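Local coordinates for EreC (Klebsiella pneumoniae, PDB 6XCQ), which probably inactivates macrolide antibiotics such as erythromycin by hydrolysing their lactone ring, so giving its bacterial host resistance, at residues M31-L39 and D46-T54; E390-D398 and L417-P428. The protein carries 1 engineered substitution. All blocks are in the same frame, centred on the assembly; numbering follows the deposited sequence. Where two conformers were deposited one is given.

In the fold
Interactions 1 and 2 illustrate how one border of a mixed sheet is assembled. Strand 392-396 belongs to interaction 2 but lies between strand 423-427 and the outermost strand 33-36 of interaction 1, and the two contact centres are about 11 Å apart. A probable hydrogen bond joins Leu394 N to Arg34 O at 2.8 Å. At one end of the strands Arg37 NH1 makes a 2.8 Å salt bridge with Asp391 OD2. Apolar packing adds to this: Ile52 CG2 meets Leu394 CD2 at 3.5 Å, and Leu39 CD2 meets Val425 CG1. The centres of the two contacts lie about 25 and 20 Å, respectively, from the centre of the chain.

Interaction 1: residues M31-L39 and D46-T54; sequences MTWRTTRTL and DFNEFEILT
Glu49 sets its CG anti to its own carbonyl carbon (chi1 -57°) and runs extended, carrying its carboxylate to the end of strand 33-36, at Thr36, Arg37 and Thr38. OE1 accepts three hydrogen bonds. Thr38 N, 2.9 Å from OE1, uses the syn lone pair; the hydroxyls Thr36 OG1 (2.8 Å) and Thr38 OG1 (2.7 Å) reach OE1 from opposite sides of the carboxylate plane, each well out of it. OE2 takes the backbone N-H of Arg37 at 2.9 Å. A bend at chi2 (67°) lays the Arg34 guanidinium over Glu49, with Glu49 CG against one face. The two charged planes stand nearly perpendicular, and because OE2 lies well out of the guanidinium plane no N-H of Arg34 points at it; water 1 bridges the two, 2.6 Å from Arg34 NH1 and 2.7 Å from Glu49 OE2. Past the strand's end Leu39 CD1 meets the edge of the Phe50 ring; near its start Ile52 CD1 rests on Thr32 O. Thr38 OG1 also accepts a nearly straight bond from Asp46 N (3.0 Å, 174°). Asp46 OD1 in turn receives the N-H of Asn48 in an Asx turn, opening the 3-10 segment that folds back against edge strand 33-36.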
loop_
_atom_site.group_PDB
_atom_site.type_symbol
_atom_site.label_atom_id
_atom_site.label_comp_id
_atom_site.label_asym_id
_atom_site.label_seq_id
_atom_site.Cartn_x
_atom_site.Cartn_y
_atom_site.Cartn_z
ATOM N N MET A 31 -1.735 31.068 -6.012
ATOM C CA MET A 31 -2.173 30.364 -7.214
ATOM C C MET A 31 -1.802 28.875 -7.163
ATOM O O MET A 31 -2.301 28.064 -7.955
ATOM C CB MET A 31 -1.572 31.015 -8.464
ATOM N N THR A 32 -0.924 28.507 -6.230
ATOM C CA THR A 32 -0.474 27.124 -6.123
ATOM C C THR A 32 -0.893 26.463 -4.813
ATOM O O THR A 32 -0.458 25.341 -4.528
ATOM C CB THR A 32 1.041 27.051 -6.303
ATOM O OG1 THR A 32 1.675 27.849 -5.305
ATOM C CG2 THR A 32 1.430 27.580 -7.675
ATOM N N TRP A 33 -1.693 27.143 -3.998
ATOM C CA TRP A 33 -2.230 26.597 -2.764
ATOM C C TRP A 33 -3.718 26.904 -2.705
ATOM O O TRP A 33 -4.222 27.765 -3.430
ATOM C CB TRP A 33 -1.523 27.177 -1.538
ATOM C CG TRP A 33 -1.612 28.671 -1.460
ATOM C CD1 TRP A 33 -0.760 29.570 -2.029
ATOM C CD2 TRP A 33 -2.609 29.439 -0.775
ATOM N NE1 TRP A 33 -1.165 30.853 -1.743
ATOM C CE2 TRP A 33 -2.297 30.799 -0.971
ATOM C CE3 TRP A 33 -3.735 29.109 -0.015
ATOM C CZ2 TRP A 33 -3.072 31.830 -0.433
ATOM C CZ3 TRP A 33 -4.503 30.138 0.525
ATOM C CH2 TRP A 33 -4.168 31.476 0.309
ATOM N N ARG A 34 -4.424 26.188 -1.829
ATOM C CA ARG A 34 -5.862 26.367 -1.691
ATOM C C ARG A 34 -6.299 25.878 -0.317
ATOM O O ARG A 34 -5.930 24.779 0.095
ATOM C CB ARG A 34 -6.611 25.615 -2.796
ATOM C CG ARG A 34 -8.128 25.702 -2.703
ATOM C CD ARG A 34 -8.622 27.121 -2.959
ATOM N NE ARG A 34 -9.969 27.119 -3.525
ATOM C CZ ARG A 34 -11.086 27.174 -2.804
ATOM N NH1 ARG A 34 -11.023 27.245 -1.480
ATOM N NH2 ARG A 34 -12.267 27.160 -3.411
ATOM N N THR A 35 -7.076 26.693 0.390
ATOM C CA THR A 35 -7.696 26.244 1.628
ATOM C C THR A 35 -8.912 25.397 1.280
ATOM O O THR A 35 -9.734 25.794 0.449
ATOM C CB THR A 35 -8.117 27.441 2.488
ATOM O OG1 THR A 35 -6.957 28.139 2.946
ATOM C CG2 THR A 35 -8.925 26.994 3.694
ATOM N N THR A 36 -9.017 24.209 1.868
ATOM C CA THR A 36 -10.166 23.348 1.590
ATOM C C THR A 36 -10.932 23.133 2.883
ATOM O O THR A 36 -10.442 22.466 3.803
ATOM C CB THR A 36 -9.760 22.019 0.956
ATOM O OG1 THR A 36 -10.883 21.127 1.001
ATOM C CG2 THR A 36 -8.565 21.390 1.660
ATOM N N ARG A 37 -12.135 23.699 2.950
ATOM C CA ARG A 37 -12.965 23.555 4.138
ATOM C C ARG A 37 -13.798 22.277 4.133
ATOM O O ARG A 37 -14.282 21.864 5.191
ATOM C CB ARG A 37 -13.857 24.793 4.280
ATOM C CG ARG A 37 -13.008 26.045 4.103
ATOM C CD ARG A 37 -13.572 27.300 4.687
ATOM N NE ARG A 37 -12.736 28.414 4.247
ATOM C CZ ARG A 37 -11.656 28.849 4.896
ATOM N NH1 ARG A 37 -11.281 28.291 6.048
ATOM N NH2 ARG A 37 -10.960 29.861 4.401
ATOM N N THR A 38 -13.956 21.625 2.989
ATOM C CA THR A 38 -14.801 20.443 2.922
ATOM C C THR A 38 -14.006 19.140 2.858
ATOM O O THR A 38 -14.615 18.067 2.805
ATOM C CB THR A 38 -15.766 20.541 1.727
ATOM O OG1 THR A 38 -15.056 20.429 0.486
ATOM C CG2 THR A 38 -16.517 21.881 1.762
ATOM N N LEU A 39 -12.667 19.202 2.912
ATOM C CA LEU A 39 -11.859 18.001 2.686
ATOM C C LEU A 39 -12.216 16.883 3.661
ATOM O O LEU A 39 -12.243 15.706 3.282
ATOM C CB LEU A 39 -10.373 18.328 2.799
ATOM C CG LEU A 39 -9.408 17.136 2.683
ATOM C CD1 LEU A 39 -9.309 16.649 1.247
ATOM C CD2 LEU A 39 -8.026 17.492 3.218
ATOM N N ASP A 46 -17.116 20.221 -1.660
ATOM C CA ASP A 46 -17.161 21.335 -2.608
ATOM C C ASP A 46 -16.048 21.110 -3.622
ATOM O O ASP A 46 -14.886 21.421 -3.355
ATOM C CB ASP A 46 -17.008 22.682 -1.898
ATOM C CG ASP A 46 -16.916 23.863 -2.869
ATOM O OD1 ASP A 46 -17.004 23.663 -4.108
ATOM O OD2 ASP A 46 -16.744 25.006 -2.386
ATOM N N PHE A 47 -16.416 20.624 -4.813
ATOM C CA PHE A 47 -15.407 20.233 -5.789
ATOM C C PHE A 47 -14.587 21.416 -6.291
ATOM O O PHE A 47 -13.513 21.200 -6.859
ATOM C CB PHE A 47 -16.057 19.487 -6.966
ATOM C CG PHE A 47 -16.448 18.060 -6.640
ATOM C CD1 PHE A 47 -17.688 17.771 -6.097
ATOM C CD2 PHE A 47 -15.570 17.017 -6.861
ATOM C CE1 PHE A 47 -18.040 16.464 -5.781
ATOM C CE2 PHE A 47 -15.923 15.706 -6.555
ATOM C CZ PHE A 47 -17.153 15.429 -6.015
ATOM N N ASN A 48 -15.039 22.659 -6.078
ATOM C CA ASN A 48 -14.218 23.796 -6.489
ATOM C C ASN A 48 -12.904 23.831 -5.736
ATOM O O ASN A 48 -11.908 24.343 -6.259
ATOM C CB ASN A 48 -14.954 25.122 -6.270
ATOM C CG ASN A 48 -16.228 25.200 -7.059
ATOM O OD1 ASN A 48 -16.198 25.355 -8.272
ATOM N ND2 ASN A 48 -17.360 25.058 -6.377
ATOM N N GLU A 49 -12.883 23.309 -4.502
ATOM C CA GLU A 49 -11.669 23.371 -3.691
ATOM C C GLU A 49 -10.557 22.473 -4.235
ATOM O O GLU A 49 -9.395 22.661 -3.872
ATOM C CB GLU A 49 -11.991 23.004 -2.240
ATOM C CG GLU A 49 -13.069 23.874 -1.624
ATOM C CD GLU A 49 -13.312 23.580 -0.144
ATOM O OE1 GLU A 49 -13.265 22.406 0.279
ATOM O OE2 GLU A 49 -13.532 24.541 0.611
ATOM N N PHE A 50 -10.881 21.518 -5.104
ATOM C CA PHE A 50 -9.886 20.602 -5.653
ATOM C C PHE A 50 -9.511 20.928 -7.095
ATOM O O PHE A 50 -8.748 20.178 -7.713
ATOM C CB PHE A 50 -10.394 19.161 -5.506
ATOM C CG PHE A 50 -10.830 18.852 -4.099
ATOM C CD1 PHE A 50 -9.894 18.532 -3.131
ATOM C CD2 PHE A 50 -12.160 18.980 -3.721
ATOM C CE1 PHE A 50 -10.277 18.308 -1.819
ATOM C CE2 PHE A 50 -12.554 18.751 -2.412
ATOM C CZ PHE A 50 -11.608 18.419 -1.455
ATOM N N GLU A 51 -9.993 22.056 -7.632
ATOM C CA GLU A 51 -9.694 22.401 -9.023
ATOM C C GLU A 51 -8.204 22.578 -9.241
ATOM O O GLU A 51 -7.715 22.403 -10.361
ATOM C CB GLU A 51 -10.434 23.678 -9.436
ATOM N N ILE A 52 -7.469 22.924 -8.179
ATOM C CA ILE A 52 -6.023 23.081 -8.259
ATOM C C ILE A 52 -5.333 21.800 -8.723
ATOM O O ILE A 52 -4.231 21.855 -9.278
ATOM C CB ILE A 52 -5.512 23.564 -6.880
ATOM C CG1 ILE A 52 -4.009 23.769 -6.848
ATOM C CG2 ILE A 52 -5.905 22.592 -5.791
ATOM C CD1 ILE A 52 -3.523 24.134 -5.453
ATOM N N LEU A 53 -5.966 20.643 -8.527
ATOM C CA LEU A 53 -5.384 19.361 -8.910
ATOM C C LEU A 53 -5.714 18.954 -10.336
ATOM O O LEU A 53 -5.118 17.992 -10.838
ATOM C CB LEU A 53 -5.875 18.249 -7.976
ATOM C CG LEU A 53 -5.721 18.405 -6.466
ATOM C CD1 LEU A 53 -6.422 17.264 -5.728
ATOM C CD2 LEU A 53 -4.258 18.467 -6.087
ATOM N N THR A 54 -6.667 19.616 -10.989
ATOM C CA THR A 54 -7.138 19.104 -12.276
ATOM C C THR A 54 -6.034 19.035 -13.328
ATOM O O THR A 54 -5.943 17.997 -14.005
ATOM C CB THR A 54 -8.339 19.929 -12.763
ATOM O OG1 THR A 54 -9.480 19.634 -11.948
ATOM C CG2 THR A 54 -8.676 19.590 -14.196
HETATM O O HOH W 1 -13.351 27.132 -0.226
#

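Interaction 2: residues E390-D398 and L417-P428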
loop_
_atom_site.group_PDB
_atom_site.type_symbol
_atom_site.label_atom_id
_atom_site.label_comp_id
_atom_site.label_asym_id
_atom_site.label_seq_id
_atom_site.Cartn_x
_atom_site.Cartn_y
_atom_site.Cartn_z
ATOM N N GLU A 390 -6.218 27.186 10.052
ATOM C CA GLU A 390 -7.634 27.107 10.400
ATOM C C GLU A 390 -8.261 25.799 9.920
ATOM O O GLU A 390 -8.719 24.981 10.730
ATOM C CB GLU A 390 -8.360 28.318 9.817
ATOM C CG GLU A 390 -9.851 28.266 9.893
ATOM C CD GLU A 390 -10.407 29.611 10.242
ATOM O OE1 GLU A 390 -10.796 29.792 11.409
ATOM O OE2 GLU A 390 -10.413 30.494 9.365
ATOM N N ASP A 391 -8.307 25.589 8.604
ATOM C CA ASP A 391 -8.853 24.347 8.051
ATOM C C ASP A 391 -7.747 23.573 7.325
ATOM O O ASP A 391 -6.565 23.810 7.590
ATOM C CB ASP A 391 -10.028 24.650 7.109
ATOM C CG ASP A 391 -11.306 25.037 7.858
ATOM O OD1 ASP A 391 -11.650 24.382 8.864
ATOM O OD2 ASP A 391 -11.979 25.993 7.421
ATOM N N SER A 392 -8.100 22.665 6.402
ATOM C CA SER A 392 -7.086 21.927 5.661
ATOM C C SER A 392 -6.597 22.703 4.448
ATOM O O SER A 392 -7.188 23.691 4.021
ATOM C CB SER A 392 -7.608 20.570 5.183
ATOM O OG SER A 392 -8.142 19.830 6.250
ATOM N N CYS A 393 -5.543 22.179 3.833
ATOM C CA CYS A 393 -4.854 22.906 2.782
ATOM C C CYS A 393 -4.392 21.939 1.697
ATOM O O CYS A 393 -3.978 20.817 1.983
ATOM C CB CYS A 393 -3.663 23.671 3.367
ATOM S SG CYS A 393 -2.747 24.641 2.148
ATOM N N LEU A 394 -4.429 22.402 0.451
ATOM C CA LEU A 394 -3.947 21.639 -0.696
ATOM C C LEU A 394 -2.984 22.510 -1.490
ATOM O O LEU A 394 -3.338 23.634 -1.860
ATOM C CB LEU A 394 -5.129 21.207 -1.567
ATOM C CG LEU A 394 -4.938 20.408 -2.845
ATOM C CD1 LEU A 394 -4.156 19.142 -2.565
ATOM C CD2 LEU A 394 -6.312 20.079 -3.385
ATOM N N THR A 395 -1.774 21.999 -1.752
ATOM C CA THR A 395 -0.723 22.767 -2.400
ATOM C C THR A 395 -0.003 21.912 -3.432
ATOM O O THR A 395 0.210 20.714 -3.222
ATOM C CB THR A 395 0.294 23.329 -1.381
ATOM O OG1 THR A 395 1.167 24.255 -2.038
ATOM C CG2 THR A 395 1.150 22.239 -0.764
ATOM N N LEU A 396 0.337 22.526 -4.564
ATOM C CA LEU A 396 1.271 21.906 -5.493
ATOM C C LEU A 396 2.688 22.087 -4.968
ATOM O O LEU A 396 2.939 22.889 -4.072
ATOM C CB LEU A 396 1.137 22.511 -6.886
ATOM C CG LEU A 396 -0.294 22.610 -7.414
ATOM C CD1 LEU A 396 -0.301 23.367 -8.733
ATOM C CD2 LEU A 396 -0.948 21.232 -7.576
ATOM N N THR A 397 3.619 21.310 -5.509
ATOM C CA THR A 397 4.992 21.362 -5.036
ATOM C C THR A 397 5.944 22.017 -6.023
ATOM O O THR A 397 7.124 22.186 -5.696
ATOM C CB THR A 397 5.502 19.951 -4.731
ATOM O OG1 THR A 397 5.377 19.148 -5.914
ATOM C CG2 THR A 397 4.713 19.340 -3.599
ATOM N N ASP A 398 5.483 22.328 -7.232
ATOM C CA ASP A 398 6.346 22.888 -8.270
ATOM C C ASP A 398 6.306 24.412 -8.173
ATOM O O ASP A 398 5.747 25.120 -9.012
ATOM C CB ASP A 398 5.927 22.388 -9.648
ATOM C CG ASP A 398 6.870 22.853 -10.753
ATOM O OD1 ASP A 398 7.970 23.358 -10.430
ATOM O OD2 ASP A 398 6.508 22.715 -11.943
ATOM N N LEU A 417 11.113 18.145 -2.456
ATOM C CA LEU A 417 9.684 17.868 -2.437
ATOM C C LEU A 417 9.003 18.160 -3.772
ATOM O O LEU A 417 7.923 17.616 -4.024
ATOM C CB LEU A 417 9.011 18.639 -1.289
ATOM C CG LEU A 417 9.429 18.116 0.093
ATOM C CD1 LEU A 417 9.202 19.169 1.170
ATOM C CD2 LEU A 417 8.698 16.822 0.464
ATOM N N SER A 418 9.596 18.990 -4.632
ATOM C CA SER A 418 9.040 19.164 -5.974
ATOM C C SER A 418 9.202 17.900 -6.810
ATOM O O SER A 418 8.340 17.572 -7.636
ATOM C CB SER A 418 9.702 20.348 -6.678
ATOM O OG SER A 418 11.107 20.168 -6.759
ATOM N N GLU A 419 10.305 17.186 -6.622
ATOM C CA GLU A 419 10.513 15.935 -7.335
ATOM C C GLU A 419 9.827 14.768 -6.644
ATOM O O GLU A 419 9.474 13.781 -7.302
ATOM C CB GLU A 419 12.008 15.656 -7.431
ATOM C CG GLU A 419 12.761 16.757 -8.140
ATOM C CD GLU A 419 14.081 16.273 -8.658
ATOM O OE1 GLU A 419 14.371 16.498 -9.852
ATOM O OE2 GLU A 419 14.828 15.664 -7.857
ATOM N N ALA A 420 9.643 14.860 -5.324
ATOM C CA ALA A 420 9.166 13.729 -4.539
ATOM C C ALA A 420 7.660 13.542 -4.658
ATOM O O ALA A 420 7.181 12.403 -4.724
ATOM C CB ALA A 420 9.565 13.916 -3.074
ATOM N N PHE A 421 6.898 14.637 -4.674
ATOM C CA PHE A 421 5.444 14.572 -4.747
ATOM C C PHE A 421 4.943 15.603 -5.743
ATOM O O PHE A 421 5.608 16.604 -6.007
ATOM C CB PHE A 421 4.807 14.814 -3.366
ATOM C CG PHE A 421 5.210 13.793 -2.353
ATOM C CD1 PHE A 421 4.574 12.550 -2.316
ATOM C CD2 PHE A 421 6.253 14.039 -1.480
ATOM C CE1 PHE A 421 4.956 11.592 -1.386
ATOM C CE2 PHE A 421 6.637 13.077 -0.559
ATOM C CZ PHE A 421 5.981 11.847 -0.525
ATOM N N ASP A 422 3.744 15.358 -6.278
ATOM C CA ASP A 422 3.103 16.323 -7.164
ATOM C C ASP A 422 2.245 17.327 -6.409
ATOM O O ASP A 422 2.144 18.477 -6.844
ATOM C CB ASP A 422 2.242 15.607 -8.207
ATOM C CG ASP A 422 3.073 14.761 -9.170
ATOM O OD1 ASP A 422 3.612 15.316 -10.152
ATOM O OD2 ASP A 422 3.214 13.543 -8.920
ATOM N N ALA A 423 1.638 16.927 -5.288
ATOM C CA ALA A 423 0.834 17.829 -4.469
ATOM C C ALA A 423 0.917 17.371 -3.021
ATOM O O ALA A 423 1.372 16.264 -2.733
ATOM C CB ALA A 423 -0.626 17.882 -4.930
ATOM N N ILE A 424 0.481 18.247 -2.107
ATOM C CA ILE A 424 0.447 17.957 -0.674
ATOM C C ILE A 424 -0.926 18.309 -0.125
ATOM O O ILE A 424 -1.464 19.388 -0.405
ATOM C CB ILE A 424 1.515 18.722 0.130
ATOM C CG1 ILE A 424 2.877 18.758 -0.583
ATOM C CG2 ILE A 424 1.649 18.092 1.510
ATOM C CD1 ILE A 424 3.667 17.448 -0.512
ATOM N N VAL A 425 -1.465 17.406 0.691
ATOM C CA VAL A 425 -2.701 17.602 1.442
ATOM C C VAL A 425 -2.324 17.676 2.912
ATOM O O VAL A 425 -1.635 16.786 3.422
ATOM C CB VAL A 425 -3.683 16.447 1.167
ATOM C CG1 VAL A 425 -4.887 16.483 2.072
ATOM C CG2 VAL A 425 -4.100 16.444 -0.294
ATOM N N CYS A 426 -2.781 18.716 3.604
ATOM C CA CYS A 426 -2.407 18.889 5.001
ATOM C C CYS A 426 -3.655 19.160 5.833
ATOM O O CYS A 426 -4.392 20.109 5.550
ATOM C CB CYS A 426 -1.386 20.021 5.140
ATOM S SG CYS A 426 -0.797 20.241 6.846
ATOM N N VAL A 427 -3.907 18.312 6.828
ATOM C CA VAL A 427 -5.100 18.406 7.671
ATOM C C VAL A 427 -4.704 19.007 9.020
ATOM O O VAL A 427 -3.509 19.076 9.339
ATOM C CB VAL A 427 -5.775 17.031 7.823
ATOM C CG1 VAL A 427 -6.161 16.467 6.436
ATOM C CG2 VAL A 427 -4.851 16.059 8.576
ATOM N N PRO A 428 -5.654 19.479 9.834
ATOM C CA PRO A 428 -5.262 20.217 11.046
ATOM C C PRO A 428 -4.715 19.344 12.163
ATOM O O PRO A 428 -3.977 19.852 13.018
ATOM C CB PRO A 428 -6.571 20.907 11.475
ATOM C CG PRO A 428 -7.386 21.004 10.226
ATOM C CD PRO A 428 -7.070 19.716 9.488
HETATM O O HOH W 2 6.159 19.185 -8.732
HETATM O O HOH W 3 3.475 20.042 -8.510
#
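Thr397 reaches Phe421 with its hydroxyl and Ile424 with its methyl. With chi1 at 57° its OG1 sits between the backbone N and the carbonyl carbon and donates to Phe421 O at 2.6 Å, from a position tilted 34° out of the carbonyl plane. Water 2 donates to the same OG1 at 2.9 Å and also to Ser418 O, tying the threonine to short helix 417-420, which ends just before Phe421. The same torsion leaves CG2 anti to the carbonyl carbon, against Ile424 CG1, 3.6 Å off, the two side chains crossing at about a right angle. The amide of Thr397 bonds only weakly to Asp422 O, and water 3, donating to that oxygen at 2.6 Å, also accepts from the amide. Strands 392-396 and 423-427 form an antiparallel pair in the mixed sheet, their axes at 166°, linked through two further short strands. Cys393 with Cys426 and Thr395 with Ile424 are hydrogen-bonded pairs; the bond from Ile424 N to Thr395 O measures 2.7 Å. Thr395 and Ile424 lie side by side, CG2 of the first 3.6 Å from CB of the second. Turning OG1 of Thr395 anti to its backbone N places it toward the chain that enters edge strand 33-36, where it hydrogen-bonds with Thr32 O. Cys393 and Cys426 lie on the same face as Thr395 and Ile424, and Cys393 forms the disulfide with Cys387 of helix 379-387. The other face carries Leu394, Leu396, Ala423 and Val425. There Leu394 sends CD1 to Val425 CG2 at 3.5 Å, while Leu396 CD2 makes a looser approach to Ala423 CB. At the far end of the pair, Ser392 OG rests 3.4 Å from Pro428 CD.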